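Local coordinates for DUF72 domain-containing protein (Thermotoga maritima, PDB 1VPQ), which is of unknown function but belongs to the DUF72 family, whose members are related to TIM barrels, at residues Glu24-Val29 with Gln257-Ala262; Val92-Gly97 with Phe129-Ser134; Pro186-Tyr191 with Arg210-Glu215. One frame throughout, in Å; residues are numbered along the deposited sequence.

Contact 1: residues Glu24-Val29 with Gln257-Ala262; sequences EDWKGV and QAAINA
Trp26 and Ala259 bring the first and last β/α units of a TIM-barrel fold together: the loop after strand 13-18 leans its indole on the opening turns of helix 257-270. The tryptophan sits at the third position of a type I β turn from Glu24 to Lys27. From CB, with CG anti to the carbonyl carbon (chi1 -67°), its side chain runs toward the helix. On the pyrrole side NE1 donates to Cys253 O, which fixes the rotation of the indole. On the benzo side CE3 lies 4.2 Å from Ala259 CB, and CZ3 and CH2 at the far end each approach that same methyl to 4.0 Å. This is a CH-pi contact over the face: Ala259 CB stands 4.0 Å from the centroid of the six-membered ring and only 10° off its normal. Rings of Phe23 and Tyr31 also meet the indole. Asp25 OD2 adds a second tie by accepting from Lys255 N, just before the helix. Nearer solvent, Val29 and Ile260 make a looser contact, their side chains crossing at about a right angle, with Val29 CG1 4.1 Å from Ile260 CD1.

Contact 2: residues Val92-Gly97 with Phe129-Ser134; sequences VLWKEG and FSFKFS. With SO4 (sulfate ion), chain C.
Two connections that follow neighbouring strands of the TIM-barrel fold, 80-84 and 120-126, are joined by a T-shaped aromatic pair, Trp94 from the short helix 93-96 and Phe131 from the loop before helix 135-147. Phe131 points its edge into the indole face: CD1 hangs over the middle of the bicycle, 3.5 Å from both Trp94 CD2 and Trp94 CE2. The phenyl centroid is 4.7 Å from that of the five-membered ring, with the planes at 69°. Trp94 holds CG between its own backbone N and carbonyl carbon (chi1 61°), which swings the indole across to the loop 129-134, and NE1 donates to Thr90 O to set its rotation. The indole's opposite face is covered by the aliphatic part of Lys95, whose CG packs toward the rim, so the ring is sandwiched between methylene and phenyl. Replacing Trp94 by an alanine is likely to open a gap here, leaving the edge of Phe131 and the chain of Lys95 without the aromatic surface between them. At the benzo end Ser130 OG lies in the indole plane, 3.7 Å from Trp94 CZ2, while Ser130 O comes obliquely to 3.5 Å from Trp94 CH2. Away from Trp94, Phe131 stacks on Phe127 and meets the ring of Trp161. A sulfate, probably from the crystallisation liquor, is bonded by Arg157 NE and lies against Phe129 N, too close for that second bond to be taken at face value. Lys95 NZ spends its main bond on His91 O; a water weakly bound to that amine bridges to Ser130 OG, 2.7 Å from the water oxygen.

Contact 3: residues Pro186-Tyr191 with Arg210-Glu215; sequences PGLFPY and RWFEAE. With SO4 (sulfate ion), chain D.
Loops after two adjacent strands of the TIM-barrel fold, 176-181 and 199-204, meet where Leu188 fits its two methyl groups against the consecutive aromatic side chains of Trp211 and Phe212. The leucine branch splits the work. CD1 lies over one face of the indole, near its rim, 4.1 Å from Trp211 CD1, and CD2 closes to 3.6 Å on Phe212 CZ. Phe212 arrives from the opposite direction and meets the leucine obliquely; its CZ is also 3.8 Å from Leu188 CG, the branch point itself. The two aromatic side chains leave the backbone differently, Trp211 with CG anti to its backbone N (chi1 176°) and Phe212 with CG anti to its carbonyl carbon (chi1 -69°), and the indole CD1 comes over the centre of the phenyl face. The indole also meets Arg219, in a cation-pi contact, and Tyr220, edge-to-face. Phe212 is more exposed, and Pro186 O lies beside it, 3.9 Å from Phe212 CZ. Between that proline and the leucine, Gly187 turns the chain with a positive phi of 94°, where a CB would jam against the preceding carbonyl oxygen. No hydrogen bond crosses between the segments, so their mutual hold is apolar. Farther along, Tyr191 N makes weak bonds to O1 and O3 of a second sulfate, and Tyr191 OH is bonded to Asp235 OD2. Packing of one strand-following loop against the next in this way is typical of the rim at the C-terminal strand ends of a TIM barrel.

All three contacts join loops or helix starts that follow strands of the same eight-stranded parallel sheet. Along the chain, contact 1 spans nearly everything, pairing the first strand's loop with the last helix; contacts 2 and 3 fall in series between its segments. Contacts 1 and 2 lie on opposite sides of the chain's centre, 33 Å apart between centres, whereas contacts 2 and 3 are 18 Å apart and touch: Phe129 CE1 reaches Gly187 O at 3.3 Å and Phe129 CD1 packs on Leu188 CD2. The sulfate of contact 2 also nears contact 3, its O4 lying 4.2 Å from Trp211 NE1, which may mark an anion-accepting pocket at the mouth of the barrel.

Contact 1: residues Glu24-Val29 with Gln257-Ala262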
loop_
_atom_site.group_PDB
_atom_site.type_symbol
_atom_site.label_atom_id
_atom_site.label_comp_id
_atom_site.label_asym_id
_atom_site.label_seq_id
_atom_site.Cartn_x
_atom_site.Cartn_y
_atom_site.Cartn_z
ATOM N N GLU A 24 -13.689 8.691 -9.740
ATOM C CA GLU A 24 -14.811 8.863 -10.667
ATOM C C GLU A 24 -14.699 7.908 -11.865
ATOM O O GLU A 24 -15.707 7.420 -12.364
ATOM C CB GLU A 24 -14.878 10.311 -11.153
ATOM C CG GLU A 24 -15.218 11.333 -10.057
ATOM C CD GLU A 24 -16.720 11.526 -9.862
ATOM O OE1 GLU A 24 -17.401 10.563 -9.447
ATOM O OE2 GLU A 24 -17.218 12.648 -10.117
ATOM N N ASP A 25 -13.470 7.680 -12.328
ATOM C CA ASP A 25 -13.119 6.567 -13.235
ATOM C C ASP A 25 -13.885 5.262 -12.971
ATOM O O ASP A 25 -14.222 4.548 -13.922
ATOM C CB ASP A 25 -11.615 6.235 -13.101
ATOM C CG ASP A 25 -10.761 6.877 -14.174
ATOM O OD1 ASP A 25 -11.242 7.805 -14.860
ATOM O OD2 ASP A 25 -9.596 6.449 -14.328
ATOM N N TRP A 26 -14.110 4.945 -11.688
ATOM C CA TRP A 26 -14.787 3.700 -11.272
ATOM C C TRP A 26 -16.312 3.693 -11.512
ATOM O O TRP A 26 -16.930 2.627 -11.537
ATOM C CB TRP A 26 -14.495 3.392 -9.790
ATOM C CG TRP A 26 -13.064 3.051 -9.476
ATOM C CD1 TRP A 26 -11.963 3.321 -10.240
ATOM C CD2 TRP A 26 -12.572 2.412 -8.285
ATOM N NE1 TRP A 26 -10.829 2.870 -9.611
ATOM C CE2 TRP A 26 -11.174 2.311 -8.410
ATOM C CE3 TRP A 26 -13.182 1.913 -7.132
ATOM C CZ2 TRP A 26 -10.371 1.737 -7.424
ATOM C CZ3 TRP A 26 -12.383 1.333 -6.147
ATOM C CH2 TRP A 26 -10.994 1.253 -6.303
ATOM N N LYS A 27 -16.915 4.870 -11.684
ATOM C CA LYS A 27 -18.333 4.956 -12.036
ATOM C C LYS A 27 -18.573 4.382 -13.430
ATOM O O LYS A 27 -17.918 4.796 -14.392
ATOM C CB LYS A 27 -18.824 6.402 -12.012
ATOM C CG LYS A 27 -19.102 6.978 -10.639
ATOM C CD LYS A 27 -19.675 8.372 -10.804
ATOM C CE LYS A 27 -20.463 8.801 -9.607
ATOM N N GLY A 28 -19.529 3.456 -13.536
ATOM C CA GLY A 28 -19.809 2.754 -14.794
ATOM C C GLY A 28 -18.813 1.642 -15.091
ATOM O O GLY A 28 -18.702 1.174 -16.236
ATOM N N VAL A 29 -18.083 1.234 -14.050
ATOM C CA VAL A 29 -17.129 0.144 -14.119
ATOM C C VAL A 29 -17.441 -0.756 -12.928
ATOM O O VAL A 29 -18.110 -1.766 -13.099
ATOM C CB VAL A 29 -15.663 0.656 -14.124
ATOM C CG1 VAL A 29 -14.668 -0.507 -14.145
ATOM C CG2 VAL A 29 -15.425 1.570 -15.319
ATOM N N GLN A 257 -9.536 -0.868 -12.968
ATOM C CA GLN A 257 -8.842 -2.121 -13.216
ATOM C C GLN A 257 -8.408 -2.766 -11.906
ATOM O O GLN A 257 -8.541 -3.976 -11.740
ATOM C CB GLN A 257 -7.664 -1.895 -14.174
ATOM C CG GLN A 257 -8.143 -1.744 -15.619
ATOM C CD GLN A 257 -7.123 -1.149 -16.571
ATOM O OE1 GLN A 257 -6.435 -0.182 -16.247
ATOM N NE2 GLN A 257 -7.049 -1.710 -17.778
ATOM N N ALA A 258 -7.922 -1.947 -10.976
ATOM C CA ALA A 258 -7.524 -2.408 -9.645
ATOM C C ALA A 258 -8.675 -3.073 -8.895
ATOM O O ALA A 258 -8.501 -4.123 -8.280
ATOM C CB ALA A 258 -6.979 -1.251 -8.828
ATOM N N ALA A 259 -9.847 -2.443 -8.944
ATOM C CA ALA A 259 -11.046 -2.968 -8.296
ATOM C C ALA A 259 -11.472 -4.298 -8.925
ATOM O O ALA A 259 -11.767 -5.251 -8.204
ATOM C CB ALA A 259 -12.162 -1.951 -8.357
ATOM N N ILE A 260 -11.484 -4.360 -10.261
ATOM C CA ILE A 260 -11.765 -5.606 -10.994
ATOM C C ILE A 260 -10.836 -6.723 -10.532
ATOM O O ILE A 260 -11.298 -7.779 -10.088
ATOM C CB ILE A 260 -11.658 -5.417 -12.541
ATOM C CG1 ILE A 260 -12.825 -4.567 -13.048
ATOM C CG2 ILE A 260 -11.673 -6.766 -13.276
ATOM C CD1 ILE A 260 -12.702 -4.106 -14.495
ATOM N N ASN A 261 -9.533 -6.484 -10.616
ATOM C CA ASN A 261 -8.545 -7.474 -10.208
ATOM C C ASN A 261 -8.628 -7.832 -8.721
ATOM O O ASN A 261 -8.439 -8.996 -8.344
ATOM C CB ASN A 261 -7.120 -7.006 -10.546
ATOM C CG ASN A 261 -6.834 -6.983 -12.043
ATOM O OD1 ASN A 261 -5.962 -6.247 -12.495
ATOM N ND2 ASN A 261 -7.559 -7.790 -12.814
ATOM N N ALA A 262 -8.899 -6.839 -7.880
ATOM C CA ALA A 262 -8.985 -7.077 -6.438
ATOM C C ALA A 262 -10.186 -7.964 -6.116
ATOM O O ALA A 262 -10.123 -8.819 -5.223
ATOM C CB ALA A 262 -9.060 -5.753 -5.674
#

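Contact 2: residues Val92-Gly97 with Phe129-Ser134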
loop_
_atom_site.group_PDB
_atom_site.type_symbol
_atom_site.label_atom_id
_atom_site.label_comp_id
_atom_site.label_asym_id
_atom_site.label_seq_id
_atom_site.Cartn_x
_atom_site.Cartn_y
_atom_site.Cartn_z
ATOM N N VAL A 92 11.912 13.168 0.205
ATOM C CA VAL A 92 12.583 14.468 0.359
ATOM C C VAL A 92 13.736 14.450 1.368
ATOM O O VAL A 92 14.880 14.654 0.993
ATOM C CB VAL A 92 11.574 15.580 0.759
ATOM C CG1 VAL A 92 12.253 16.941 0.817
ATOM C CG2 VAL A 92 10.408 15.632 -0.213
ATOM N N LEU A 93 13.427 14.202 2.637
ATOM C CA LEU A 93 14.383 14.424 3.728
ATOM C C LEU A 93 15.685 13.651 3.561
ATOM O O LEU A 93 16.748 14.152 3.902
ATOM C CB LEU A 93 13.763 14.057 5.081
ATOM C CG LEU A 93 12.586 14.916 5.555
ATOM C CD1 LEU A 93 11.953 14.280 6.773
ATOM C CD2 LEU A 93 13.015 16.350 5.853
ATOM N N TRP A 94 15.604 12.434 3.044
ATOM C CA TRP A 94 16.801 11.612 2.845
ATOM C C TRP A 94 17.754 12.204 1.793
ATOM O O TRP A 94 18.964 11.971 1.848
ATOM C CB TRP A 94 16.416 10.170 2.490
ATOM C CG TRP A 94 15.631 10.040 1.237
ATOM C CD1 TRP A 94 14.271 9.988 1.122
ATOM C CD2 TRP A 94 16.150 9.954 -0.095
ATOM N NE1 TRP A 94 13.916 9.863 -0.197
ATOM C CE2 TRP A 94 15.051 9.842 -0.964
ATOM C CE3 TRP A 94 17.440 9.944 -0.635
ATOM C CZ2 TRP A 94 15.200 9.734 -2.344
ATOM C CZ3 TRP A 94 17.585 9.834 -2.007
ATOM C CH2 TRP A 94 16.474 9.730 -2.844
ATOM N N LYS A 95 17.193 12.952 0.834
ATOM C CA LYS A 95 17.978 13.687 -0.163
ATOM C C LYS A 95 18.707 14.868 0.477
ATOM O O LYS A 95 19.741 15.305 -0.023
ATOM C CB LYS A 95 17.090 14.234 -1.295
ATOM C CG LYS A 95 16.330 13.207 -2.136
ATOM C CD LYS A 95 15.718 13.900 -3.360
ATOM C CE LYS A 95 14.963 12.948 -4.281
ATOM N NZ LYS A 95 13.493 13.035 -4.105
ATOM N N GLU A 96 18.148 15.383 1.569
ATOM C CA GLU A 96 18.649 16.589 2.233
ATOM C C GLU A 96 19.444 16.307 3.514
ATOM O O GLU A 96 19.922 17.234 4.162
ATOM C CB GLU A 96 17.472 17.509 2.555
ATOM C CG GLU A 96 16.546 17.712 1.378
ATOM C CD GLU A 96 15.372 18.610 1.684
ATOM O OE1 GLU A 96 14.850 18.552 2.821
ATOM O OE2 GLU A 96 14.965 19.360 0.771
ATOM N N GLY A 97 19.574 15.029 3.872
ATOM C CA GLY A 97 20.295 14.620 5.083
ATOM C C GLY A 97 19.605 15.042 6.367
ATOM O O GLY A 97 20.258 15.436 7.338
ATOM N N PHE A 129 12.115 5.737 -7.171
ATOM C CA PHE A 129 13.181 5.140 -7.983
ATOM C C PHE A 129 14.549 5.705 -7.613
ATOM O O PHE A 129 15.537 4.971 -7.564
ATOM C CB PHE A 129 12.895 5.399 -9.461
ATOM C CG PHE A 129 13.780 4.632 -10.400
ATOM C CD1 PHE A 129 13.615 3.270 -10.567
ATOM C CD2 PHE A 129 14.768 5.277 -11.131
ATOM C CE1 PHE A 129 14.426 2.562 -11.433
ATOM C CE2 PHE A 129 15.582 4.573 -12.002
ATOM C CZ PHE A 129 15.412 3.214 -12.154
ATOM N N SER A 130 14.580 7.008 -7.340
ATOM C CA SER A 130 15.805 7.732 -6.963
ATOM C C SER A 130 16.410 7.331 -5.614
ATOM O O SER A 130 17.565 7.624 -5.353
ATOM C CB SER A 130 15.524 9.230 -6.925
ATOM O OG SER A 130 14.491 9.498 -5.998
ATOM N N PHE A 131 15.623 6.703 -4.750
ATOM C CA PHE A 131 16.130 6.160 -3.486
ATOM C C PHE A 131 16.897 4.881 -3.792
ATOM O O PHE A 131 16.303 3.897 -4.229
ATOM C CB PHE A 131 14.963 5.872 -2.542
ATOM C CG PHE A 131 15.366 5.543 -1.120
ATOM C CD1 PHE A 131 16.000 6.483 -0.324
ATOM C CD2 PHE A 131 15.046 4.319 -0.559
ATOM C CE1 PHE A 131 16.340 6.205 0.991
ATOM C CE2 PHE A 131 15.377 4.035 0.762
ATOM C CZ PHE A 131 16.032 4.987 1.533
ATOM N N LYS A 132 18.207 4.908 -3.569
ATOM C CA LYS A 132 19.095 3.785 -3.884
ATOM C C LYS A 132 19.773 3.216 -2.640
ATOM O O LYS A 132 19.944 3.903 -1.640
ATOM C CB LYS A 132 20.195 4.216 -4.862
ATOM C CG LYS A 132 19.711 4.800 -6.179
ATOM C CD LYS A 132 20.877 5.456 -6.917
ATOM C CE LYS A 132 20.548 5.760 -8.380
ATOM N NZ LYS A 132 19.126 6.215 -8.576
ATOM N N PHE A 133 20.172 1.955 -2.733
ATOM C CA PHE A 133 20.896 1.299 -1.656
ATOM C C PHE A 133 22.241 1.987 -1.442
ATOM O O PHE A 133 23.088 2.018 -2.344
ATOM C CB PHE A 133 21.123 -0.183 -1.954
ATOM C CG PHE A 133 21.849 -0.903 -0.859
ATOM C CD1 PHE A 133 23.231 -0.859 -0.780
ATOM C CD2 PHE A 133 21.150 -1.596 0.110
ATOM C CE1 PHE A 133 23.907 -1.506 0.240
ATOM C CE2 PHE A 133 21.818 -2.242 1.133
ATOM C CZ PHE A 133 23.205 -2.200 1.196
ATOM N N SER A 134 22.420 2.542 -0.248
ATOM C CA SER A 134 23.688 3.142 0.166
ATOM C C SER A 134 23.743 3.088 1.677
ATOM O O SER A 134 22.731 2.847 2.325
ATOM C CB SER A 134 23.815 4.593 -0.317
ATOM O OG SER A 134 22.913 5.446 0.367
HETATM S S SO4 C . 8.797 6.776 -8.998
HETATM O O1 SO4 C . 7.779 7.270 -8.075
HETATM O O2 SO4 C . 9.195 7.826 -9.919
HETATM O O3 SO4 C . 9.979 6.367 -8.253
HETATM O O4 SO4 C . 8.286 5.640 -9.755
HETATM O O HOH W 1 13.143 11.523 -7.199
#

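Contact 3: residues Pro186-Tyr191 with Arg210-Glu215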
loop_
_atom_site.group_PDB
_atom_site.type_symbol
_atom_site.label_atom_id
_atom_site.label_comp_id
_atom_site.label_asym_id
_atom_site.label_seq_id
_atom_site.Cartn_x
_atom_site.Cartn_y
_atom_site.Cartn_z
ATOM N N PRO A 186 14.061 -2.685 -16.821
ATOM C CA PRO A 186 15.343 -2.322 -16.226
ATOM C C PRO A 186 15.225 -1.361 -15.029
ATOM O O PRO A 186 14.496 -0.372 -15.084
ATOM C CB PRO A 186 16.079 -1.644 -17.393
ATOM C CG PRO A 186 15.492 -2.257 -18.596
ATOM C CD PRO A 186 14.062 -2.461 -18.281
ATOM N N GLY A 187 15.913 -1.691 -13.943
ATOM C CA GLY A 187 16.055 -0.778 -12.808
ATOM C C GLY A 187 15.061 -0.924 -11.676
ATOM O O GLY A 187 15.325 -0.464 -10.563
ATOM N N LEU A 188 13.923 -1.548 -11.956
ATOM C CA LEU A 188 12.832 -1.647 -10.983
ATOM C C LEU A 188 13.004 -2.824 -10.034
ATOM O O LEU A 188 13.659 -3.812 -10.365
ATOM C CB LEU A 188 11.490 -1.772 -11.699
ATOM C CG LEU A 188 11.059 -0.558 -12.521
ATOM C CD1 LEU A 188 9.701 -0.808 -13.146
ATOM C CD2 LEU A 188 11.034 0.692 -11.660
ATOM N N PHE A 189 12.398 -2.713 -8.857
ATOM C CA PHE A 189 12.561 -3.725 -7.825
ATOM C C PHE A 189 11.744 -4.961 -8.209
ATOM O O PHE A 189 10.584 -4.839 -8.612
ATOM C CB PHE A 189 12.134 -3.172 -6.460
ATOM C CG PHE A 189 12.574 -4.020 -5.298
ATOM C CD1 PHE A 189 11.783 -5.059 -4.849
ATOM C CD2 PHE A 189 13.775 -3.778 -4.657
ATOM C CE1 PHE A 189 12.187 -5.855 -3.779
ATOM C CE2 PHE A 189 14.177 -4.564 -3.585
ATOM C CZ PHE A 189 13.382 -5.601 -3.146
ATOM N N PRO A 190 12.353 -6.160 -8.105
ATOM C CA PRO A 190 11.662 -7.387 -8.517
ATOM C C PRO A 190 10.620 -7.888 -7.524
ATOM O O PRO A 190 10.459 -7.334 -6.438
ATOM C CB PRO A 190 12.801 -8.400 -8.625
ATOM C CG PRO A 190 13.783 -7.952 -7.613
ATOM C CD PRO A 190 13.716 -6.446 -7.619
ATOM N N TYR A 191 9.920 -8.942 -7.920
ATOM C CA TYR A 191 8.910 -9.575 -7.079
ATOM C C TYR A 191 9.616 -10.559 -6.184
ATOM O O TYR A 191 10.112 -11.564 -6.660
ATOM C CB TYR A 191 7.879 -10.293 -7.951
ATOM C CG TYR A 191 6.877 -11.139 -7.218
ATOM C CD1 TYR A 191 5.730 -10.576 -6.678
ATOM C CD2 TYR A 191 7.057 -12.517 -7.097
ATOM C CE1 TYR A 191 4.796 -11.359 -6.008
ATOM C CE2 TYR A 191 6.136 -13.306 -6.438
ATOM C CZ TYR A 191 5.005 -12.725 -5.897
ATOM O OH TYR A 191 4.079 -13.501 -5.239
ATOM N N ARG A 210 5.051 0.914 -20.493
ATOM C CA ARG A 210 5.229 2.349 -20.729
ATOM C C ARG A 210 5.371 3.111 -19.400
ATOM O O ARG A 210 5.270 4.337 -19.356
ATOM C CB ARG A 210 4.037 2.869 -21.546
ATOM C CG ARG A 210 4.328 4.107 -22.391
ATOM C CD ARG A 210 3.148 4.482 -23.294
ATOM N N TRP A 211 5.625 2.363 -18.328
ATOM C CA TRP A 211 5.746 2.889 -16.966
ATOM C C TRP A 211 6.584 4.151 -16.825
ATOM O O TRP A 211 6.224 5.023 -16.052
ATOM C CB TRP A 211 6.326 1.786 -16.069
ATOM C CG TRP A 211 6.614 2.154 -14.639
ATOM C CD1 TRP A 211 7.777 2.675 -14.147
ATOM C CD2 TRP A 211 5.753 1.962 -13.506
ATOM N NE1 TRP A 211 7.690 2.841 -12.789
ATOM C CE2 TRP A 211 6.460 2.411 -12.365
ATOM C CE3 TRP A 211 4.453 1.457 -13.342
ATOM C CZ2 TRP A 211 5.911 2.373 -11.072
ATOM C CZ3 TRP A 211 3.904 1.419 -12.056
ATOM C CH2 TRP A 211 4.637 1.879 -10.938
ATOM N N PHE A 212 7.701 4.245 -17.544
ATOM C CA PHE A 212 8.624 5.395 -17.414
ATOM C C PHE A 212 8.254 6.609 -18.296
ATOM O O PHE A 212 8.791 7.700 -18.103
ATOM C CB PHE A 212 10.070 4.970 -17.712
ATOM C CG PHE A 212 10.665 4.061 -16.674
ATOM C CD1 PHE A 212 11.066 4.560 -15.444
ATOM C CD2 PHE A 212 10.827 2.707 -16.925
ATOM C CE1 PHE A 212 11.618 3.723 -14.481
ATOM C CE2 PHE A 212 11.375 1.867 -15.969
ATOM C CZ PHE A 212 11.772 2.376 -14.745
ATOM N N GLU A 213 7.356 6.413 -19.260
ATOM C CA GLU A 213 6.926 7.492 -20.164
ATOM C C GLU A 213 5.552 8.069 -19.804
ATOM O O GLU A 213 5.250 9.211 -20.144
ATOM C CB GLU A 213 6.881 6.988 -21.611
ATOM C CG GLU A 213 8.234 6.595 -22.195
ATOM C CD GLU A 213 8.708 5.229 -21.723
ATOM O OE1 GLU A 213 7.975 4.239 -21.930
ATOM O OE2 GLU A 213 9.814 5.141 -21.144
ATOM N N ALA A 214 4.736 7.283 -19.101
ATOM C CA ALA A 214 3.299 7.545 -18.988
ATOM C C ALA A 214 2.915 8.692 -18.043
ATOM O O ALA A 214 3.505 8.847 -16.965
ATOM C CB ALA A 214 2.573 6.272 -18.579
ATOM N N GLU A 215 1.897 9.455 -18.467
ATOM C CA GLU A 215 1.345 10.619 -17.743
ATOM C C GLU A 215 0.438 10.273 -16.566
ATOM O O GLU A 215 -0.719 9.885 -16.766
ATOM C CB GLU A 215 0.481 11.455 -18.687
ATOM C CG GLU A 215 1.227 12.307 -19.686
ATOM C CD GLU A 215 0.341 13.387 -20.293
ATOM O OE1 GLU A 215 -0.904 13.249 -20.245
ATOM O OE2 GLU A 215 0.890 14.376 -20.820
HETATM S S SO4 D . 10.420 -11.036 -11.159
HETATM O O1 SO4 D . 10.575 -9.584 -11.298
HETATM O O2 SO4 D . 11.642 -11.654 -10.629
HETATM O O3 SO4 D . 9.317 -11.337 -10.267
HETATM O O4 SO4 D . 10.091 -11.605 -12.452
#